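Long-range contacts in OTU domain-containing protein wMelOTU (Wolbachia pipientis wMel, PDB 6W9O), which probably acts as a bacterial effector that cleaves ubiquitin from modified proteins, as a cysteine-protease deubiquitinase of the OTU family: residues A[42-46]-A[206-210]; A[61-66]-A[178-183]; A[122-126]-A[189-193]. All blocks are in the same frame, centred on the assembly; numbering follows the deposited sequence. Where two conformers were deposited one is given.

Contact 1: residues A[42-46]-A[206-210]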
loop_
_atom_site.group_PDB
_atom_site.type_symbol
_atom_site.label_atom_id
_atom_site.label_comp_id
_atom_site.label_asym_id
_atom_site.label_seq_id
_atom_site.Cartn_x
_atom_site.Cartn_y
_atom_site.Cartn_z
ATOM N N PHE A 42 12.054 1.914 13.465
ATOM C CA PHE A 42 11.259 1.154 12.496
ATOM C C PHE A 42 11.935 -0.160 12.159
ATOM O O PHE A 42 13.142 -0.325 12.370
ATOM C CB PHE A 42 11.025 1.948 11.188
ATOM C CG PHE A 42 9.987 3.061 11.356
ATOM C CD1 PHE A 42 8.666 2.880 10.907
ATOM C CD2 PHE A 42 10.366 4.264 11.964
ATOM C CE1 PHE A 42 7.714 3.891 11.084
ATOM C CE2 PHE A 42 9.463 5.228 12.146
ATOM C CZ PHE A 42 8.133 5.083 11.695
ATOM N N TYR A 43 11.128 -1.126 11.756
ATOM C CA TYR A 43 11.668 -2.440 11.408
ATOM C C TYR A 43 10.813 -3.000 10.293
ATOM O O TYR A 43 9.679 -2.571 10.088
ATOM C CB TYR A 43 11.665 -3.388 12.619
ATOM C CG TYR A 43 10.284 -3.691 13.172
ATOM C CD1 TYR A 43 9.623 -4.852 12.827
ATOM C CD2 TYR A 43 9.667 -2.839 14.081
ATOM C CE1 TYR A 43 8.380 -5.167 13.332
ATOM C CE2 TYR A 43 8.416 -3.155 14.575
ATOM C CZ TYR A 43 7.779 -4.297 14.213
ATOM O OH TYR A 43 6.504 -4.544 14.749
ATOM N N VAL A 44 11.389 -3.948 9.546
ATOM C CA VAL A 44 10.665 -4.646 8.491
ATOM C C VAL A 44 9.890 -5.831 9.087
ATOM O O VAL A 44 10.483 -6.754 9.643
ATOM C CB VAL A 44 11.628 -5.095 7.376
ATOM C CG1 VAL A 44 10.815 -5.751 6.273
ATOM C CG2 VAL A 44 12.399 -3.881 6.854
ATOM N N GLY A 45 8.559 -5.813 8.929
ATOM C CA GLY A 45 7.675 -6.873 9.385
ATOM C C GLY A 45 7.570 -7.968 8.344
ATOM O O GLY A 45 8.365 -8.059 7.407
ATOM N N GLN A 46 6.568 -8.802 8.500
ATOM C CA GLN A 46 6.321 -9.912 7.596
ATOM C C GLN A 46 4.962 -9.719 6.967
ATOM O O GLN A 46 4.041 -9.261 7.615
ATOM C CB GLN A 46 6.323 -11.255 8.318
ATOM C CG GLN A 46 7.704 -11.778 8.598
ATOM C CD GLN A 46 8.275 -11.164 9.848
ATOM O OE1 GLN A 46 7.605 -11.101 10.884
ATOM N NE2 GLN A 46 9.521 -10.699 9.768
ATOM N N LEU A 206 6.697 -7.810 19.051
ATOM C CA LEU A 206 8.135 -7.683 18.886
ATOM C C LEU A 206 8.868 -8.992 19.144
ATOM O O LEU A 206 9.873 -9.266 18.475
ATOM C CB LEU A 206 8.704 -6.579 19.758
ATOM C CG LEU A 206 8.202 -5.204 19.341
ATOM C CD1 LEU A 206 8.807 -4.200 20.293
ATOM C CD2 LEU A 206 8.591 -4.870 17.897
ATOM N N GLN A 207 8.402 -9.801 20.095
ATOM C CA GLN A 207 8.991 -11.128 20.282
ATOM C C GLN A 207 8.716 -12.034 19.088
ATOM O O GLN A 207 9.561 -12.866 18.731
ATOM C CB GLN A 207 8.444 -11.759 21.557
ATOM C CG GLN A 207 8.887 -11.032 22.833
ATOM C CD GLN A 207 8.914 -11.944 24.055
ATOM O OE1 GLN A 207 9.785 -11.814 24.928
ATOM N NE2 GLN A 207 7.955 -12.873 24.123
ATOM N N GLU A 208 7.531 -11.921 18.478
ATOM C CA GLU A 208 7.243 -12.719 17.287
ATOM C C GLU A 208 8.115 -12.287 16.119
ATOM O O GLU A 208 8.481 -13.110 15.273
ATOM C CB GLU A 208 5.758 -12.637 16.914
ATOM C CG GLU A 208 4.826 -12.891 18.094
ATOM C CD GLU A 208 3.537 -13.594 17.723
ATOM O OE1 GLU A 208 2.869 -13.143 16.760
ATOM O OE2 GLU A 208 3.186 -14.583 18.416
ATOM N N GLN A 209 8.465 -11.006 16.069
ATOM C CA GLN A 209 9.434 -10.531 15.097
ATOM C C GLN A 209 10.830 -11.084 15.378
ATOM O O GLN A 209 11.580 -11.370 14.439
ATOM C CB GLN A 209 9.431 -9.004 15.097
ATOM C CG GLN A 209 9.859 -8.408 13.800
ATOM C CD GLN A 209 9.049 -8.939 12.621
ATOM O OE1 GLN A 209 9.615 -9.247 11.573
ATOM N NE2 GLN A 209 7.725 -9.037 12.784
ATOM N N GLU A 210 11.194 -11.252 16.647
ATOM C CA GLU A 210 12.522 -11.756 16.998
ATOM C C GLU A 210 12.523 -13.277 17.076
ATOM O O GLU A 210 12.998 -13.953 16.166
ATOM C CB GLU A 210 13.010 -11.148 18.319
#

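Contact 2: residues A[61-66]-A[178-183]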
loop_
_atom_site.group_PDB
_atom_site.type_symbol
_atom_site.label_atom_id
_atom_site.label_comp_id
_atom_site.label_asym_id
_atom_site.label_seq_id
_atom_site.Cartn_x
_atom_site.Cartn_y
_atom_site.Cartn_z
ATOM N N SER A 61 0.412 -1.658 8.365
ATOM C CA SER A 61 0.858 -0.307 8.715
ATOM C C SER A 61 -0.345 0.578 9.011
ATOM O O SER A 61 -0.327 1.373 9.979
ATOM C CB SER A 61 1.726 0.232 7.554
ATOM O OG SER A 61 2.018 1.623 7.765
ATOM N N LEU A 62 -1.447 0.401 8.258
ATOM C CA LEU A 62 -2.674 1.159 8.539
ATOM C C LEU A 62 -3.158 0.905 9.952
ATOM O O LEU A 62 -3.531 1.844 10.678
ATOM C CB LEU A 62 -3.767 0.777 7.531
ATOM C CG LEU A 62 -5.093 1.546 7.677
ATOM C CD1 LEU A 62 -4.893 2.988 7.239
ATOM C CD2 LEU A 62 -6.202 0.835 6.887
ATOM N N GLU A 63 -3.169 -0.360 10.382
ATOM C CA GLU A 63 -3.703 -0.650 11.705
ATOM C C GLU A 63 -2.809 -0.018 12.771
ATOM O O GLU A 63 -3.295 0.558 13.761
ATOM C CB GLU A 63 -3.807 -2.164 11.928
ATOM C CG GLU A 63 -4.382 -2.418 13.349
ATOM C CD GLU A 63 -4.604 -3.875 13.705
ATOM O OE1 GLU A 63 -4.501 -4.751 12.779
ATOM O OE2 GLU A 63 -4.922 -4.174 14.855
ATOM N N GLN A 64 -1.493 -0.126 12.598
ATOM C CA GLN A 64 -0.630 0.400 13.646
ATOM C C GLN A 64 -0.707 1.917 13.713
ATOM O O GLN A 64 -0.680 2.505 14.807
ATOM C CB GLN A 64 0.804 -0.052 13.337
ATOM C CG GLN A 64 1.728 0.213 14.469
ATOM C CD GLN A 64 3.080 -0.476 14.242
ATOM O OE1 GLN A 64 3.905 0.103 13.630
ATOM N NE2 GLN A 64 3.275 -1.667 14.785
ATOM N N GLN A 65 -0.769 2.584 12.562
ATOM C CA GLN A 65 -0.739 4.047 12.491
ATOM C C GLN A 65 -2.064 4.647 12.916
ATOM O O GLN A 65 -2.087 5.662 13.639
ATOM C CB GLN A 65 -0.458 4.506 11.042
ATOM C CG GLN A 65 0.970 4.212 10.579
ATOM C CD GLN A 65 1.981 5.042 11.367
ATOM O OE1 GLN A 65 2.352 4.680 12.490
ATOM N NE2 GLN A 65 2.385 6.190 10.832
ATOM N N THR A 66 -3.204 4.070 12.446
ATOM C CA THR A 66 -4.511 4.717 12.676
ATOM C C THR A 66 -5.471 3.920 13.544
ATOM O O THR A 66 -6.516 4.461 13.964
ATOM C CB THR A 66 -5.234 4.984 11.348
ATOM O OG1 THR A 66 -5.720 3.728 10.809
ATOM C CG2 THR A 66 -4.324 5.651 10.332
ATOM N N ASP A 178 4.096 11.181 11.250
ATOM C CA ASP A 178 2.757 11.493 10.770
ATOM C C ASP A 178 1.892 10.241 10.814
ATOM O O ASP A 178 2.122 9.284 10.055
ATOM C CB ASP A 178 2.876 11.947 9.313
ATOM C CG ASP A 178 1.518 12.196 8.661
ATOM O OD1 ASP A 178 1.447 12.190 7.413
ATOM O OD2 ASP A 178 0.516 12.448 9.389
ATOM N N SER A 179 0.842 10.267 11.649
ATOM C CA SER A 179 -0.010 9.096 11.742
ATOM C C SER A 179 -0.825 8.850 10.479
ATOM O O SER A 179 -1.417 7.772 10.347
ATOM C CB SER A 179 -0.968 9.264 12.953
ATOM O OG SER A 179 -1.865 10.328 12.756
ATOM N N SER A 180 -0.886 9.812 9.556
ATOM C CA SER A 180 -1.621 9.598 8.319
ATOM C C SER A 180 -0.727 9.143 7.176
ATOM O O SER A 180 -1.192 9.108 6.041
ATOM C CB SER A 180 -2.345 10.862 7.911
ATOM O OG SER A 180 -3.351 11.180 8.873
ATOM N N THR A 181 0.531 8.796 7.444
ATOM C CA THR A 181 1.362 8.147 6.415
ATOM C C THR A 181 1.499 6.684 6.818
ATOM O O THR A 181 1.873 6.392 7.963
ATOM C CB THR A 181 2.750 8.786 6.383
ATOM O OG1 THR A 181 2.649 10.144 5.928
ATOM C CG2 THR A 181 3.687 8.061 5.394
ATOM N N VAL A 182 1.249 5.757 5.869
ATOM C CA VAL A 182 1.530 4.350 6.080
ATOM C C VAL A 182 2.804 4.016 5.302
ATOM O O VAL A 182 3.212 4.739 4.374
ATOM C CB VAL A 182 0.351 3.455 5.667
ATOM C CG1 VAL A 182 -0.866 3.740 6.606
ATOM C CG2 VAL A 182 -0.053 3.738 4.275
ATOM N N HIS A 183 3.498 2.943 5.711
ATOM C CA HIS A 183 4.860 2.679 5.220
ATOM C C HIS A 183 5.031 1.225 4.833
ATOM O O HIS A 183 4.724 0.336 5.624
ATOM C CB HIS A 183 5.912 2.963 6.335
ATOM C CG HIS A 183 5.825 4.348 6.892
ATOM N ND1 HIS A 183 6.566 5.400 6.392
ATOM C CD2 HIS A 183 5.127 4.829 7.955
ATOM C CE1 HIS A 183 6.284 6.493 7.105
ATOM N NE2 HIS A 183 5.428 6.164 8.065
#

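Contact 3: residues A[122-126]-A[189-193]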
loop_
_atom_site.group_PDB
_atom_site.type_symbol
_atom_site.label_atom_id
_atom_site.label_comp_id
_atom_site.label_asym_id
_atom_site.label_seq_id
_atom_site.Cartn_x
_atom_site.Cartn_y
_atom_site.Cartn_z
ATOM N N ARG A 122 -3.540 -11.946 -8.377
ATOM C CA ARG A 122 -3.288 -10.620 -8.934
ATOM C C ARG A 122 -2.559 -9.821 -7.862
ATOM O O ARG A 122 -3.159 -9.432 -6.860
ATOM C CB ARG A 122 -4.621 -9.955 -9.295
ATOM C CG ARG A 122 -4.501 -8.477 -9.571
ATOM C CD ARG A 122 -3.589 -8.180 -10.756
ATOM N NE ARG A 122 -3.817 -6.798 -11.217
ATOM C CZ ARG A 122 -4.707 -6.449 -12.145
ATOM N NH1 ARG A 122 -5.449 -7.373 -12.765
ATOM N NH2 ARG A 122 -4.842 -5.160 -12.476
ATOM N N TRP A 123 -1.261 -9.617 -8.026
ATOM C CA TRP A 123 -0.511 -8.886 -7.006
ATOM C C TRP A 123 -0.831 -7.396 -7.037
ATOM O O TRP A 123 -1.065 -6.800 -8.088
ATOM C CB TRP A 123 1.008 -9.088 -7.177
ATOM C CG TRP A 123 1.465 -10.446 -7.016
ATOM C CD1 TRP A 123 0.715 -11.607 -7.057
ATOM C CD2 TRP A 123 2.811 -10.847 -6.771
ATOM N NE1 TRP A 123 1.557 -12.732 -6.867
ATOM C CE2 TRP A 123 2.833 -12.264 -6.664
ATOM C CE3 TRP A 123 4.019 -10.133 -6.651
ATOM C CZ2 TRP A 123 4.017 -12.975 -6.456
ATOM C CZ3 TRP A 123 5.187 -10.834 -6.435
ATOM C CH2 TRP A 123 5.182 -12.244 -6.345
ATOM N N GLY A 124 -0.902 -6.775 -5.868
ATOM C CA GLY A 124 -1.231 -5.346 -5.800
ATOM C C GLY A 124 -0.070 -4.428 -6.190
ATOM O O GLY A 124 1.115 -4.770 -6.066
ATOM N N ASP A 125 -0.429 -3.247 -6.689
ATOM C CA ASP A 125 0.508 -2.273 -7.255
ATOM C C ASP A 125 0.274 -0.956 -6.525
ATOM O O ASP A 125 -0.849 -0.405 -6.575
ATOM C CB ASP A 125 0.179 -2.168 -8.753
ATOM C CG ASP A 125 0.994 -1.139 -9.496
ATOM O OD1 ASP A 125 1.788 -0.410 -8.880
ATOM O OD2 ASP A 125 0.834 -1.110 -10.733
ATOM N N PRO A 126 1.294 -0.396 -5.876
ATOM C CA PRO A 126 1.121 0.916 -5.181
ATOM C C PRO A 126 0.581 1.995 -6.080
ATOM O O PRO A 126 -0.186 2.841 -5.597
ATOM C CB PRO A 126 2.543 1.283 -4.738
ATOM C CG PRO A 126 3.219 -0.054 -4.553
ATOM C CD PRO A 126 2.633 -0.982 -5.643
ATOM N N GLY A 189 10.560 -5.988 -7.726
ATOM C CA GLY A 189 9.303 -6.398 -8.336
ATOM C C GLY A 189 8.144 -5.825 -7.594
ATOM O O GLY A 189 8.163 -4.654 -7.133
ATOM N N LEU A 190 7.106 -6.636 -7.439
ATOM C CA LEU A 190 5.946 -6.248 -6.620
ATOM C C LEU A 190 5.930 -6.974 -5.275
ATOM O O LEU A 190 4.864 -7.339 -4.772
ATOM C CB LEU A 190 4.630 -6.484 -7.372
ATOM C CG LEU A 190 4.344 -5.492 -8.524
ATOM C CD1 LEU A 190 3.019 -5.799 -9.179
ATOM C CD2 LEU A 190 4.352 -4.012 -8.033
ATOM N N HIS A 191 7.116 -7.199 -4.699
ATOM C CA HIS A 191 7.240 -7.834 -3.381
ATOM C C HIS A 191 7.278 -6.755 -2.321
ATOM O O HIS A 191 8.124 -5.850 -2.396
ATOM C CB HIS A 191 8.544 -8.623 -3.346
ATOM C CG HIS A 191 8.514 -9.788 -4.265
ATOM N ND1 HIS A 191 8.314 -11.086 -3.825
ATOM C CD2 HIS A 191 8.689 -9.863 -5.607
ATOM C CE1 HIS A 191 8.362 -11.906 -4.871
ATOM N NE2 HIS A 191 8.537 -11.183 -5.965
ATOM N N PHE A 192 6.393 -6.861 -1.321
ATOM C CA PHE A 192 6.304 -5.834 -0.285
ATOM C C PHE A 192 6.271 -6.464 1.093
ATOM O O PHE A 192 5.783 -7.578 1.285
ATOM C CB PHE A 192 4.998 -5.038 -0.460
ATOM C CG PHE A 192 4.955 -4.289 -1.764
ATOM C CD1 PHE A 192 5.617 -3.083 -1.888
ATOM C CD2 PHE A 192 4.278 -4.827 -2.849
ATOM C CE1 PHE A 192 5.643 -2.418 -3.103
ATOM C CE2 PHE A 192 4.294 -4.183 -4.108
ATOM C CZ PHE A 192 4.982 -2.952 -4.234
ATOM N N GLU A 193 6.761 -5.697 2.074
ATOM C CA GLU A 193 6.619 -5.996 3.501
ATOM C C GLU A 193 6.222 -4.710 4.183
ATOM O O GLU A 193 6.511 -3.615 3.693
ATOM C CB GLU A 193 7.960 -6.441 4.093
ATOM C CG GLU A 193 8.448 -7.854 3.674
ATOM C CD GLU A 193 9.984 -7.901 3.509
ATOM O OE1 GLU A 193 10.524 -7.080 2.738
ATOM O OE2 GLU A 193 10.651 -8.719 4.147
HETATM O O HOH W 1 2.173 -6.983 -4.695
#

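Contact 1: residues A[42-46]-A[206-210]
The end of strand 42-44 passes the last turn of helix 203-209 without backbone pairing, CA of G45 and CA of Q209 being 7.0 Å apart at the closest CA approach, and side chains do nearly all the bridging. Y43 is the buried centre. With its CG set between the backbone N and the carbonyl carbon (chi1 62°), the ring reaches out to the helix, and two side chains meet it obliquely from the same side of its plane, L206 at CE2 and Q209 at CE1. L206 brings its CD2 branch to 3.7 Å from Y43 CE2, close also to the phenol oxygen, while Q209 lays its CG 3.6 Å from Y43 CE1.

Beyond the ring, Q209 bends at chi2 (54°) so that its amide turns to meet that of Q46, which comes from the opposite direction with its plane only 14° away. The bond from Q209 NE2 to Q46 OE1, 2.8 Å long, is weak, its N-H turned well off the acceptor. The return approach of Q46 NE2 to Q209 OE1 is too short to trust, and since Q209 is poorly ordered the details of this amide pairing are doubtful.

Y43 OH is tied to S201, just ahead of the helix. The strand pairs antiparallel with strand 191-197, with backbone hydrogen bonds between Y43 and L196 and between G45 and P194, and helix 203-209 packs against 42-44, one of the two outermost strands of the sheet.

Contact 2: residues A[61-66]-A[178-183]
S61 and Q65, one turn apart on helix 53-66, clasp the start of strand 181-188 in the helix-against-sheet core of this OTU cysteine-protease fold. In OTU proteases the helix at this place carries the catalytic cysteine at its N-terminal end; the contact lies at the other end. The axis of the 61-66 segment passes 7.7 Å from that of 181-183, the two running roughly antiparallel at 139°.

S61 holds the inner side. Its OG, swung anti to the backbone N (chi1 171°), accepts the backbone N-H of H183 in a nearly straight bond of 2.9 Å, and the same oxygen presses against CA and CB of V182. A hydroxyl from the helix thereby serves an inner peptide N of the strand. Beside it the side chains of L62 and V182 point the same way, V182 CG1 resting 3.7 Å from L62 CA. The imidazole of H183 has Q65 NE2 at its edge, while its ND1 is bonded to ND1 of H142 on the neighbouring strand 140-146.

Q65 takes the next peptide out. Bent at chi2 (-66°), it brings its amide to the strand, and NE2 donates to T181 O at 2.9 Å, almost in line with the C=O and within the amide plane. Its OE1 is bonded to K200, so both ends of the amide are engaged and its rotation is fixed.

The strand is entered through a type I turn from D178 to T181. Within it D178 OD2 accepts from S180 N, making an Asx turn, OD1 accepts from T181 OG1, and a salt bridge to K140 steadies the carboxylate. At the outer end S179 O is buried against carbon, 3.5 Å from Q65 CB and 3.6 Å from T66 CG2, with no polar partner.

Contact 3: residues A[122-126]-A[189-193]
P126 and F192 form the tight, buried end of this contact, whereas W123 and H191 meet at the exposed end. From opposite directions the proline ring and the phenyl ring come together so that F192 CZ lies 3.4 Å from P126 CD and just as near to CG, the proline meeting the phenyl ring obliquely. F192 has its CG anti to the carbonyl carbon (chi1 -63°), which sends the ring from the strand toward the loop. Next to this pair L190 runs its CD1 and CD2 branches alongside the carbonyl of G124, with CD2 4.2 Å from P126 CD. F54 of helix 53-66 also packs here, touching P126 and meeting F192 edge-to-face.

The loop 122-126 leads into helix 126-137, and D125 is its N-cap: OD1 accepts from D127 N, while E129 takes the N-H of D125. On the other segment, H191 and F192 lie near the start of strand 191-197. H191 stands where OTU cysteine proteases carry their catalytic histidine, so it probably belongs to the active site.

At the exposed end W123 and H191 make a T-shaped pair. The edge of the indole six-membered ring, through CZ3 and CH2, points into one face of the imidazole; the planes stand at 88° and the centroids 4.8 Å apart. W123 CZ3 sits 3.4 Å from H191 NE2, displaced toward the rim of the imidazole. Inward from this pair W123 CE3 packs on L190 CB at 3.8 Å. Between the two backbones polar contact passes through water 1, which donates to G124 O (2.8 Å) and to L190 O (2.7 Å) and lies in plane at the edge of the F192 ring.

Overall arrangement
All three contacts reach one mixed sheet. Contact 1 joins one outermost strand, 42-44, to helix 203-209, and contacts 2 and 3 use the neighbouring strands 181-188 and 191-197, on opposite sides of the chain's centre. Contacts 1 and 2, with centres 16 Å apart, touch where F42 CE1 lies 4.2 Å from H183 CD2. Contacts 1 and 3, 20 Å apart between centres, meet along the strand pair, G45 O coming 3.7 Å from E193 CB. Contacts 2 and 3 stay separate, about 5 Å between nearest atoms, yet helix 53-66 spans both. The probable active site lies at the contact 3 end, near H191; contact 2 fastens the same helix farther along.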